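Local coordinates for protein 11R-lipoxygenase (Gersemia fruticosa, PDB 3VF1) that probably adds molecular oxygen to polyunsaturated fatty acids at a non-heme iron, in a reaction that depends on calcium, at residues 287-291 against 346-350; 326-330 against 447-453; 374-378 against 596-601; 403-408 against 425-429; 641-645 against 662-666. One frame throughout, in Å; residues are numbered along the deposited sequence.

Contact 1 of 5, residues 287-291 against 346-350; sequences VEKLL and PIAIQ
Ile-347 buries the largest share of this contact, its branched side chain lying against Val-287, Leu-290 and Leu-291 where the chain leaves helix 284-287. Its CG1 branch sits between the backbone N and the carbonyl carbon (chi1 60°), which brings CD1 near the Val-287 and Leu-291 side chains; CD1 ends 4.1 Å from Leu-291 CD2, the two chains crossing at about a right angle. Leu-290 takes a different line. It slides past Ile-347 in the opposite direction, with its CD1 3.8 Å from Ile-347 CB. Val-287 completes the group through CG1, which touches the Ile-347 backbone O at 3.3 Å and lies 4.2 Å from Ala-348 CB. That carbonyl is therefore flanked by methyl groups, since Leu-290 CD1 also lies 3.7 Å from Ile-347 O, and its polar need is met by the hydroxyl of Thr-363. Beta-branched Ile-347 and Val-287 suit the place by offering short, stiff hydrocarbon surfaces, while the longer leucines reach across from the residues that follow the helix. On the other side of strand 344-350, Ile-349 packs on helix 369-410. Ile-347 and Ala-348 both pair with Leu-335 of the adjacent antiparallel strand, the arrangement of a classic beta bulge.

Contact 2 of 5, residues 326-330 against 447-453; sequences KRYIT and DKVLSIG
Arg-327 enters the bend 447-453 with its chain extended from CG to NE, first passing along Ser-451, whose CB is 3.5 Å from Arg-327 CB. The guanidinium then sits among backbone carbonyls. Its NH1 donates to Leu-450 O (2.6 Å, N-H...O angle 145°) and to Asp-447 O (2.8 Å), reaching each oxygen from above its carbonyl plane; Leu-450 O lies in the guanidinium plane, Asp-447 O is tilted from it. NH2 forms a salt bridge with Asp-325, which, with the two carbonyl bonds, would limit the rotation of the group. Arginine fits here because one flat cation can serve several oxygens at once, and its charge would probably be favoured beside backbone carbonyls of the weakly bonded helix 445-449 and the turn after it. Leu-450 O also closes a type I beta turn from Leu-450 to Gly-453: Gly-453 N reaches it from the face opposite to Arg-327 NH1, so two bonds grip one buried oxygen. Glycine suits that corner, since a CB there would clash with Asp-447 O and crowd Arg-327 NH1. Tyr-328 contributes its backbone, with O accepting a weak bond from Ser-451 OG at 3.1 Å. A chi1 of 60° sets the serine hydroxyl there. Ile-329 lays CD1 against the same hydroxyl, 3.6 Å from Ser-451 OG, while its CG2 meets Ile-452 CG2 at 4.3 Å. Ile-329 also rests on Cys-381 of helix 369-410.

Contact 3 of 5, residues 374-378 against 596-601; sequences MAKLW and MRQPPP
The irregular chain 596-601 curves round the indole that projects from helical turn 374-378, its backbone nearest where Trp-378 CA and Pro-600 CA are 7.7 Å apart. The Trp-378 ring is held between two residues of this curve. Over one face lies Met-596, whose CG stands 3.4 Å from the centroid of the six-membered ring, 13° off its normal, a close CH-pi contact. The bend at chi2 (-65°) keeps the sulfur over the same face, making a Met-aromatic contact as well, and the chain, extended at chi3, continues to CE, 3.9 Å from Leu-377 CB. The opposite face takes Pro-600, with CB 4.1 Å from that centroid in a second CH-pi contact. At the edge, near the ring plane, Gln-598 O lies 3.1 Å from Trp-378 CH2. A broad aromatic suits the slot between a flexible thioether and a rigid proline ring. One turn earlier in the helix the side chains of Met-374 and Pro-601 slide past each other in opposite directions, CG to CG 4.1 Å. Around this, Ile-612 of helix 609-615 covers Met-374 and Leu-377, Leu-351 touches both Trp-378 and Pro-600, and Trp-362 of strand 361-362 lies against Ala-375 and Pro-601, joining helix 369-410 to the sheet.

Contact 4 of 5, residues 403-408 against 425-429; sequences TAVSSW and TKGIM
Trp-408 receives the methyl of Met-429 obliquely, CE lying 3.4 Å from NE1 and 3.6 Å from CD1 on the five-membered side of the indole. The sulfur follows at a greater distance, its SD 5.3 Å from the centroid of that ring and 50° off the normal, a Met-aromatic contact of the slanting kind. Other aromatics complete the setting of the indole: Tyr-165 stacks with it and Trp-418 meets it edge-to-face. Met-429 reaches so far because its chain is extended through chi2 and bends only at chi3 (-68°), which turns CE to the ring and leaves SD 4.1 Å from Val-405 CG2. An unbranched, flexible thioether is well suited to such a span between two helices. Here the long helix 369-410, which bears the iron ligands His-392 and His-397, packs against the junction of helices 416-425 and 428-438. That junction is a type II beta turn from Thr-425 to Ile-428, with Gly-427 as N-cap of the second helix, its backbone angles being ones that favour glycine. Ala-404 faces the turn. Its small CB allows a close approach, 3.6 Å from Ile-428 CG2 and 4.0 Å from Thr-425 CB. Beside it, Thr-403 OG1, bonded to Met-400 O within its own helix, touches the methyl of Thr-425. On the same helix Thr-403 O is held by two donors of one residue, Ser-407 N and Ser-407 OG, the latter at 2.8 Å.

Contact 5 of 5, residues 641-645 against 662-666; sequences FLGDY and FKSNL
The side chains of Tyr-645 and Phe-662 run across each other at about a right angle, although their ring planes are nearly parallel (about 12°). The phenol oxygen OH of Tyr-645 comes 3.8 Å from Phe-662 CE2 while it hydrogen-bonds His-424 NE2. Phe-662 is turned to the loop by a CG anti to its backbone N (chi1 -172°), and its ring also stacks with Phe-506 of helix 491-514. Leu-642 touches that ring at the edge, near its plane, through CD1. The side chains of Leu-642 and Leu-666 also cross at about a right angle, with CG of the first 4.0 Å from CD1 of the second. Between these pairs lies Gly-643, whose CA is 3.9 Å from Leu-666 CD1; a side chain here would run into that methyl, and the backbone angles by themselves call for glycine. Lys-663 runs alongside, CD 3.5 Å from Gly-643 O. A long lysine suits this exposed place, its methylenes covering the carbonyl while NZ stays 5.0 Å from Asp-644 OD1, which may attract it weakly, though the charged atoms are not in contact. With positive phi at Gly-643 and Asp-644 N bonded to Phe-641 O, the loop forms a type II beta turn, docked by its glycine on helix 653-676.

Contacts 1, 2 and 3 form a linked group at one end of the lipoxygenase domain. Contacts 2 and 3, with centres 12 Å apart, are joined by a probable hydrogen bond from Tyr-328 N to Met-596 O (2.9 Å), while contact 1 touches contact 3 where Ile-349 CD1 lies 3.8 Å from Ala-375 O. Helix 369-410 then leads from contact 3 to contact 4, their centres 40 Å apart, carrying His-392 and His-397 between them. Contact 4 lies near the iron: the Ile-428 side chain is about 9 Å from the metal, against about 13 Å for Leu-450 of contact 2. In contact 5 the Leu-642 side chain is about 11 Å from that of the ligand His-575.

Contact 1 of 5, residues 287-291 against 346-350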
# COMPACT_ATOMS: atom_id res chain seq x y z
N VAL A 287 9.63 38.29 -5.68
CA VAL A 287 9.25 37.27 -6.66
C VAL A 287 8.59 37.82 -7.93
O VAL A 287 8.20 37.06 -8.80
CB VAL A 287 8.26 36.28 -6.03
CG1 VAL A 287 8.90 35.56 -4.85
CG2 VAL A 287 6.99 37.00 -5.59
N GLU A 288 8.49 39.14 -8.03
CA GLU A 288 7.70 39.75 -9.11
C GLU A 288 8.20 39.39 -10.51
O GLU A 288 7.40 39.09 -11.39
CB GLU A 288 7.66 41.27 -8.95
CG GLU A 288 6.73 41.95 -9.94
CD GLU A 288 6.78 43.46 -9.87
OE1 GLU A 288 7.89 44.01 -9.68
OE2 GLU A 288 5.71 44.09 -9.99
N LYS A 289 9.52 39.41 -10.71
CA LYS A 289 10.08 39.14 -12.03
C LYS A 289 10.04 37.65 -12.38
O LYS A 289 10.32 37.27 -13.52
CB LYS A 289 11.51 39.68 -12.14
CG LYS A 289 11.58 41.17 -12.46
CD LYS A 289 13.01 41.70 -12.43
CE LYS A 289 13.83 41.22 -13.63
NZ LYS A 289 13.46 41.93 -14.90
N LEU A 290 9.68 36.82 -11.41
CA LEU A 290 9.49 35.40 -11.65
C LEU A 290 8.09 35.14 -12.20
O LEU A 290 7.85 34.13 -12.87
CB LEU A 290 9.69 34.60 -10.36
CG LEU A 290 11.06 34.75 -9.70
CD1 LEU A 290 11.08 34.04 -8.36
CD2 LEU A 290 12.15 34.20 -10.61
N LEU A 291 7.17 36.05 -11.92
CA LEU A 291 5.79 35.91 -12.36
C LEU A 291 5.64 36.37 -13.80
O LEU A 291 6.61 36.76 -14.44
CB LEU A 291 4.85 36.73 -11.46
CG LEU A 291 5.10 36.63 -9.96
CD1 LEU A 291 4.06 37.44 -9.19
CD2 LEU A 291 5.09 35.18 -9.50
N PRO A 346 9.00 26.63 -8.26
CA PRO A 346 9.23 27.22 -6.95
C PRO A 346 9.67 28.67 -7.09
O PRO A 346 10.49 28.96 -7.95
CB PRO A 346 10.36 26.37 -6.38
CG PRO A 346 11.11 25.92 -7.59
CD PRO A 346 10.08 25.70 -8.65
N ILE A 347 9.12 29.56 -6.28
CA ILE A 347 9.48 30.97 -6.36
C ILE A 347 9.94 31.55 -5.02
O ILE A 347 10.46 32.66 -4.98
CB ILE A 347 8.31 31.82 -6.91
CG1 ILE A 347 7.09 31.71 -5.99
CG2 ILE A 347 7.96 31.38 -8.32
CD1 ILE A 347 5.97 32.65 -6.36
N ALA A 348 9.74 30.81 -3.94
CA ALA A 348 10.14 31.28 -2.62
C ALA A 348 10.17 30.14 -1.61
O ALA A 348 9.37 29.21 -1.70
CB ALA A 348 9.19 32.37 -2.14
N ILE A 349 11.09 30.22 -0.66
CA ILE A 349 11.23 29.18 0.36
C ILE A 349 11.66 29.78 1.70
O ILE A 349 12.53 30.65 1.76
CB ILE A 349 12.27 28.12 -0.04
CG1 ILE A 349 11.80 27.35 -1.27
CG2 ILE A 349 12.53 27.16 1.11
CD1 ILE A 349 12.84 26.39 -1.83
N GLN A 350 11.04 29.30 2.77
CA GLN A 350 11.43 29.68 4.13
C GLN A 350 11.67 28.40 4.92
O GLN A 350 10.77 27.57 5.04
CB GLN A 350 10.33 30.52 4.77
CG GLN A 350 10.68 31.08 6.14
CD GLN A 350 9.58 31.95 6.71
OE1 GLN A 350 9.39 33.09 6.29
NE2 GLN A 350 8.84 31.42 7.68

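Contact 2 of 5, residues 326-330 against 447-453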
# COMPACT_ATOMS: atom_id res chain seq x y z
N LYS A 326 24.81 12.89 13.78
CA LYS A 326 23.89 14.00 14.01
C LYS A 326 23.22 14.40 12.70
O LYS A 326 23.89 14.63 11.69
CB LYS A 326 24.63 15.20 14.60
CG LYS A 326 25.28 14.93 15.95
CD LYS A 326 25.77 16.21 16.60
CE LYS A 326 26.38 15.95 17.96
NZ LYS A 326 27.63 15.15 17.88
N ARG A 327 21.90 14.49 12.72
CA ARG A 327 21.14 14.84 11.53
C ARG A 327 20.23 16.03 11.82
O ARG A 327 19.91 16.31 12.98
CB ARG A 327 20.31 13.64 11.06
CG ARG A 327 21.14 12.40 10.82
CD ARG A 327 20.28 11.17 10.59
NE ARG A 327 21.08 9.95 10.60
CZ ARG A 327 20.57 8.73 10.53
NH1 ARG A 327 19.26 8.55 10.46
NH2 ARG A 327 21.38 7.68 10.55
N TYR A 328 19.83 16.73 10.77
CA TYR A 328 19.05 17.94 10.92
C TYR A 328 17.87 17.99 9.96
O TYR A 328 17.87 17.33 8.93
CB TYR A 328 19.94 19.16 10.69
CG TYR A 328 21.15 19.20 11.60
CD1 TYR A 328 22.31 18.51 11.26
CD2 TYR A 328 21.14 19.93 12.78
CE1 TYR A 328 23.42 18.54 12.09
CE2 TYR A 328 22.24 19.96 13.61
CZ TYR A 328 23.38 19.27 13.26
OH TYR A 328 24.48 19.30 14.08
N ILE A 329 16.87 18.77 10.33
CA ILE A 329 15.72 19.02 9.47
C ILE A 329 15.11 20.35 9.90
O ILE A 329 15.29 20.79 11.03
CB ILE A 329 14.66 17.91 9.59
CG1 ILE A 329 13.79 17.86 8.33
CG2 ILE A 329 13.79 18.11 10.83
CD1 ILE A 329 14.54 17.47 7.07
N THR A 330 14.40 20.99 8.98
CA THR A 330 13.73 22.24 9.29
C THR A 330 12.22 22.03 9.18
O THR A 330 11.75 20.90 9.16
CB THR A 330 14.19 23.37 8.34
OG1 THR A 330 13.66 23.15 7.02
CG2 THR A 330 15.70 23.43 8.28
N ASP A 447 15.19 4.43 10.43
CA ASP A 447 16.06 5.00 11.45
C ASP A 447 17.46 5.28 10.90
O ASP A 447 18.15 6.18 11.38
CB ASP A 447 16.15 4.05 12.65
CG ASP A 447 16.64 4.73 13.91
OD1 ASP A 447 15.81 5.37 14.59
OD2 ASP A 447 17.84 4.63 14.21
N LYS A 448 17.87 4.51 9.90
CA LYS A 448 19.23 4.62 9.35
C LYS A 448 19.38 5.66 8.24
O LYS A 448 20.50 6.06 7.92
CB LYS A 448 19.69 3.26 8.82
CG LYS A 448 19.83 2.17 9.87
CD LYS A 448 20.57 0.97 9.30
CE LYS A 448 20.64 -0.18 10.30
NZ LYS A 448 19.34 -0.90 10.42
N VAL A 449 18.27 6.10 7.65
CA VAL A 449 18.35 6.98 6.48
C VAL A 449 17.67 8.34 6.67
O VAL A 449 18.01 9.30 5.98
CB VAL A 449 17.74 6.31 5.23
CG1 VAL A 449 18.39 4.95 5.00
CG2 VAL A 449 16.23 6.16 5.38
N LEU A 450 16.71 8.42 7.59
CA LEU A 450 15.98 9.67 7.82
C LEU A 450 16.64 10.50 8.90
O LEU A 450 17.17 9.96 9.88
CB LEU A 450 14.54 9.37 8.22
CG LEU A 450 13.67 8.66 7.18
CD1 LEU A 450 12.29 8.40 7.75
CD2 LEU A 450 13.58 9.49 5.90
N SER A 451 16.61 11.82 8.74
CA SER A 451 17.18 12.71 9.75
C SER A 451 16.30 12.76 11.00
O SER A 451 16.79 13.05 12.09
CB SER A 451 17.38 14.12 9.18
OG SER A 451 16.17 14.70 8.76
N ILE A 452 15.02 12.46 10.85
CA ILE A 452 14.13 12.35 12.01
C ILE A 452 14.24 10.97 12.63
O ILE A 452 13.48 10.63 13.55
CB ILE A 452 12.65 12.65 11.66
CG1 ILE A 452 12.07 11.57 10.74
CG2 ILE A 452 12.52 14.03 11.05
CD1 ILE A 452 10.59 11.73 10.47
N GLY A 453 15.17 10.16 12.13
CA GLY A 453 15.46 8.88 12.75
C GLY A 453 15.96 9.10 14.16
O GLY A 453 16.38 10.20 14.52

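Contact 3 of 5, residues 374-378 against 596-601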
# COMPACT_ATOMS: atom_id res chain seq x y z
N MET A 374 20.64 25.16 -2.47
CA MET A 374 20.66 24.71 -1.09
C MET A 374 19.25 24.77 -0.50
O MET A 374 18.78 23.81 0.12
CB MET A 374 21.61 25.58 -0.26
CG MET A 374 21.58 25.28 1.24
SD MET A 374 22.24 23.66 1.67
CE MET A 374 24.01 23.98 1.60
N ALA A 375 18.57 25.89 -0.71
CA ALA A 375 17.23 26.09 -0.17
C ALA A 375 16.28 24.99 -0.67
O ALA A 375 15.48 24.46 0.10
CB ALA A 375 16.70 27.46 -0.56
N LYS A 376 16.38 24.66 -1.95
CA LYS A 376 15.53 23.64 -2.54
C LYS A 376 15.79 22.26 -1.95
O LYS A 376 14.85 21.50 -1.72
CB LYS A 376 15.71 23.61 -4.06
CG LYS A 376 15.12 24.81 -4.78
CD LYS A 376 15.15 24.65 -6.29
CE LYS A 376 16.57 24.56 -6.83
NZ LYS A 376 16.58 24.45 -8.32
N LEU A 377 17.05 21.95 -1.69
CA LEU A 377 17.42 20.66 -1.13
C LEU A 377 16.79 20.45 0.24
O LEU A 377 16.35 19.35 0.56
CB LEU A 377 18.94 20.52 -1.04
CG LEU A 377 19.67 20.38 -2.38
CD1 LEU A 377 21.17 20.55 -2.20
CD2 LEU A 377 19.36 19.04 -3.02
N TRP A 378 16.74 21.51 1.03
CA TRP A 378 16.18 21.43 2.38
C TRP A 378 14.66 21.29 2.35
O TRP A 378 14.07 20.70 3.26
CB TRP A 378 16.58 22.65 3.21
CG TRP A 378 17.96 22.54 3.79
CD1 TRP A 378 19.12 23.03 3.26
CD2 TRP A 378 18.32 21.89 5.01
NE1 TRP A 378 20.18 22.73 4.08
CE2 TRP A 378 19.72 22.03 5.16
CE3 TRP A 378 17.60 21.20 6.00
CZ2 TRP A 378 20.40 21.51 6.26
CZ3 TRP A 378 18.29 20.69 7.08
CH2 TRP A 378 19.67 20.84 7.20
N MET A 596 20.14 15.43 6.44
CA MET A 596 21.17 16.44 6.34
C MET A 596 22.11 16.29 7.54
O MET A 596 21.66 16.10 8.67
CB MET A 596 20.56 17.84 6.33
CG MET A 596 19.81 18.19 5.05
SD MET A 596 20.89 18.26 3.60
CE MET A 596 19.78 18.94 2.38
N ARG A 597 23.41 16.36 7.28
CA ARG A 597 24.41 16.14 8.32
C ARG A 597 24.88 17.44 8.95
O ARG A 597 25.63 17.44 9.92
CB ARG A 597 25.60 15.38 7.75
CG ARG A 597 25.30 13.95 7.36
CD ARG A 597 26.55 13.28 6.83
NE ARG A 597 26.97 13.88 5.57
CZ ARG A 597 28.24 14.00 5.18
NH1 ARG A 597 29.23 13.58 5.95
NH2 ARG A 597 28.51 14.56 4.01
N GLN A 598 24.46 18.56 8.37
CA GLN A 598 24.80 19.87 8.90
C GLN A 598 23.53 20.70 9.04
O GLN A 598 22.57 20.50 8.30
CB GLN A 598 25.77 20.59 7.97
CG GLN A 598 27.11 19.88 7.80
CD GLN A 598 27.95 19.94 9.05
OE1 GLN A 598 27.71 20.74 9.95
NE2 GLN A 598 28.96 19.07 9.12
N PRO A 599 23.52 21.64 9.99
CA PRO A 599 22.37 22.53 10.11
C PRO A 599 22.24 23.42 8.88
O PRO A 599 23.22 23.59 8.16
CB PRO A 599 22.68 23.36 11.36
CG PRO A 599 24.17 23.28 11.51
CD PRO A 599 24.56 21.93 10.99
N PRO A 600 21.05 23.98 8.64
CA PRO A 600 20.85 24.84 7.47
C PRO A 600 21.67 26.12 7.58
O PRO A 600 22.18 26.43 8.66
CB PRO A 600 19.35 25.16 7.53
CG PRO A 600 18.99 25.01 8.96
CD PRO A 600 19.86 23.91 9.50
N PRO A 601 21.80 26.86 6.47
CA PRO A 601 22.54 28.13 6.49
C PRO A 601 21.79 29.20 7.28
O PRO A 601 20.56 29.18 7.31
CB PRO A 601 22.62 28.51 5.01
CG PRO A 601 21.44 27.86 4.39
CD PRO A 601 21.24 26.57 5.14

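Contact 4 of 5, residues 403-408 against 425-429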
# COMPACT_ATOMS: atom_id res chain seq x y z
N THR A 403 -8.43 -3.34 8.23
CA THR A 403 -9.48 -3.93 7.41
C THR A 403 -9.20 -5.41 7.17
O THR A 403 -10.13 -6.20 7.03
CB THR A 403 -9.64 -3.21 6.05
OG1 THR A 403 -8.49 -3.47 5.23
CG2 THR A 403 -9.81 -1.71 6.25
N ALA A 404 -7.93 -5.77 7.13
CA ALA A 404 -7.54 -7.17 6.96
C ALA A 404 -7.86 -7.95 8.22
O ALA A 404 -8.41 -9.04 8.17
CB ALA A 404 -6.06 -7.27 6.62
N VAL A 405 -7.50 -7.37 9.37
CA VAL A 405 -7.73 -8.01 10.66
C VAL A 405 -9.22 -8.19 10.93
O VAL A 405 -9.65 -9.24 11.40
CB VAL A 405 -7.09 -7.20 11.81
CG1 VAL A 405 -7.43 -7.83 13.15
CG2 VAL A 405 -5.59 -7.11 11.63
N SER A 406 -10.00 -7.16 10.63
CA SER A 406 -11.44 -7.21 10.87
C SER A 406 -12.12 -8.23 9.95
O SER A 406 -13.11 -8.85 10.33
CB SER A 406 -12.07 -5.83 10.67
OG SER A 406 -13.46 -5.87 10.97
N SER A 407 -11.58 -8.40 8.75
CA SER A 407 -12.12 -9.38 7.81
C SER A 407 -12.05 -10.78 8.40
O SER A 407 -13.02 -11.54 8.35
CB SER A 407 -11.36 -9.34 6.49
OG SER A 407 -11.62 -8.14 5.77
N TRP A 408 -10.89 -11.12 8.97
CA TRP A 408 -10.68 -12.45 9.54
C TRP A 408 -11.54 -12.67 10.78
O TRP A 408 -11.95 -13.79 11.07
CB TRP A 408 -9.21 -12.65 9.89
CG TRP A 408 -8.35 -12.95 8.69
CD1 TRP A 408 -7.56 -12.08 8.01
CD2 TRP A 408 -8.20 -14.22 8.04
NE1 TRP A 408 -6.92 -12.72 6.97
CE2 TRP A 408 -7.30 -14.04 6.97
CE3 TRP A 408 -8.74 -15.49 8.26
CZ2 TRP A 408 -6.94 -15.08 6.12
CZ3 TRP A 408 -8.38 -16.52 7.42
CH2 TRP A 408 -7.48 -16.31 6.36
N THR A 425 -6.21 -7.22 0.22
CA THR A 425 -5.65 -7.13 1.57
C THR A 425 -4.59 -8.21 1.77
O THR A 425 -4.03 -8.35 2.86
CB THR A 425 -6.73 -7.29 2.65
OG1 THR A 425 -7.34 -8.58 2.55
CG2 THR A 425 -7.79 -6.21 2.51
N LYS A 426 -4.32 -8.97 0.72
CA LYS A 426 -3.37 -10.07 0.80
C LYS A 426 -1.95 -9.58 1.07
O LYS A 426 -1.43 -8.74 0.33
CB LYS A 426 -3.40 -10.88 -0.50
CG LYS A 426 -2.96 -12.32 -0.35
CD LYS A 426 -2.92 -13.03 -1.69
CE LYS A 426 -2.44 -14.46 -1.54
NZ LYS A 426 -2.18 -15.11 -2.86
N GLY A 427 -1.34 -10.09 2.14
CA GLY A 427 0.06 -9.82 2.41
C GLY A 427 0.33 -8.63 3.30
O GLY A 427 1.48 -8.41 3.70
N ILE A 428 -0.70 -7.85 3.62
CA ILE A 428 -0.50 -6.62 4.39
C ILE A 428 -0.10 -6.90 5.84
O ILE A 428 0.70 -6.17 6.42
CB ILE A 428 -1.74 -5.71 4.35
CG1 ILE A 428 -1.38 -4.31 4.87
CG2 ILE A 428 -2.88 -6.31 5.16
CD1 ILE A 428 -2.48 -3.28 4.68
N MET A 429 -0.66 -7.95 6.42
CA MET A 429 -0.34 -8.30 7.81
C MET A 429 1.11 -8.78 7.93
O MET A 429 1.81 -8.41 8.87
CB MET A 429 -1.29 -9.38 8.33
CG MET A 429 -2.61 -8.83 8.85
SD MET A 429 -3.72 -10.10 9.48
CE MET A 429 -4.14 -10.97 7.98

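Contact 5 of 5, residues 641-645 against 662-666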
# COMPACT_ATOMS: atom_id res chain seq x y z
N PHE A 641 -1.39 -8.17 -10.74
CA PHE A 641 -1.65 -6.74 -10.88
C PHE A 641 -3.15 -6.43 -10.94
O PHE A 641 -3.97 -7.34 -11.04
CB PHE A 641 -0.91 -6.18 -12.09
CG PHE A 641 0.58 -6.28 -11.98
CD1 PHE A 641 1.28 -5.42 -11.14
CD2 PHE A 641 1.29 -7.24 -12.68
CE1 PHE A 641 2.65 -5.51 -11.02
CE2 PHE A 641 2.67 -7.33 -12.56
CZ PHE A 641 3.35 -6.47 -11.73
N LEU A 642 -3.48 -5.15 -10.89
CA LEU A 642 -4.86 -4.71 -10.72
C LEU A 642 -5.80 -5.34 -11.74
O LEU A 642 -5.61 -5.19 -12.95
CB LEU A 642 -4.95 -3.19 -10.80
CG LEU A 642 -6.31 -2.60 -10.40
CD1 LEU A 642 -6.65 -2.96 -8.96
CD2 LEU A 642 -6.32 -1.10 -10.60
N GLY A 643 -6.81 -6.04 -11.25
CA GLY A 643 -7.81 -6.65 -12.10
C GLY A 643 -7.54 -8.11 -12.40
O GLY A 643 -8.45 -8.86 -12.75
N ASP A 644 -6.28 -8.52 -12.26
CA ASP A 644 -5.90 -9.91 -12.48
C ASP A 644 -6.25 -10.76 -11.26
O ASP A 644 -5.47 -10.84 -10.32
CB ASP A 644 -4.41 -10.02 -12.79
CG ASP A 644 -3.95 -11.46 -12.96
OD1 ASP A 644 -4.80 -12.32 -13.26
OD2 ASP A 644 -2.74 -11.71 -12.79
N TYR A 645 -7.43 -11.37 -11.30
CA TYR A 645 -7.91 -12.18 -10.19
C TYR A 645 -7.80 -13.67 -10.52
O TYR A 645 -8.80 -14.35 -10.70
CB TYR A 645 -9.36 -11.84 -9.88
CG TYR A 645 -9.57 -10.42 -9.37
CD1 TYR A 645 -8.84 -9.94 -8.29
CD2 TYR A 645 -10.48 -9.57 -9.98
CE1 TYR A 645 -9.03 -8.65 -7.82
CE2 TYR A 645 -10.68 -8.28 -9.52
CZ TYR A 645 -9.95 -7.83 -8.44
OH TYR A 645 -10.14 -6.54 -7.98
N PHE A 662 -14.64 -4.77 -15.35
CA PHE A 662 -13.58 -4.07 -14.63
C PHE A 662 -12.29 -4.10 -15.45
O PHE A 662 -11.69 -3.06 -15.72
CB PHE A 662 -13.38 -4.75 -13.27
CG PHE A 662 -12.44 -4.02 -12.35
CD1 PHE A 662 -12.54 -2.65 -12.15
CD2 PHE A 662 -11.48 -4.73 -11.64
CE1 PHE A 662 -11.68 -2.00 -11.29
CE2 PHE A 662 -10.62 -4.08 -10.77
CZ PHE A 662 -10.72 -2.72 -10.60
N LYS A 663 -11.88 -5.30 -15.86
CA LYS A 663 -10.66 -5.46 -16.64
C LYS A 663 -10.73 -4.70 -17.96
O LYS A 663 -9.71 -4.22 -18.46
CB LYS A 663 -10.39 -6.94 -16.91
CG LYS A 663 -10.15 -7.77 -15.66
CD LYS A 663 -9.76 -9.20 -15.99
CE LYS A 663 -8.40 -9.27 -16.67
NZ LYS A 663 -7.94 -10.67 -16.84
N SER A 664 -11.93 -4.59 -18.53
CA SER A 664 -12.11 -3.89 -19.79
C SER A 664 -11.96 -2.38 -19.59
O SER A 664 -11.41 -1.68 -20.43
CB SER A 664 -13.48 -4.20 -20.39
OG SER A 664 -13.66 -3.54 -21.63
N ASN A 665 -12.46 -1.89 -18.46
CA ASN A 665 -12.33 -0.48 -18.13
C ASN A 665 -10.89 -0.11 -17.82
O ASN A 665 -10.44 1.00 -18.12
CB ASN A 665 -13.23 -0.12 -16.94
CG ASN A 665 -14.70 -0.10 -17.30
OD1 ASN A 665 -15.06 0.03 -18.47
ND2 ASN A 665 -15.55 -0.22 -16.30
N LEU A 666 -10.15 -1.04 -17.22
CA LEU A 666 -8.74 -0.84 -16.93
C LEU A 666 -7.93 -0.80 -18.22
O LEU A 666 -7.03 0.02 -18.37
CB LEU A 666 -8.22 -1.95 -16.02
CG LEU A 666 -8.80 -1.99 -14.61
CD1 LEU A 666 -8.21 -3.15 -13.82
CD2 LEU A 666 -8.55 -0.67 -13.89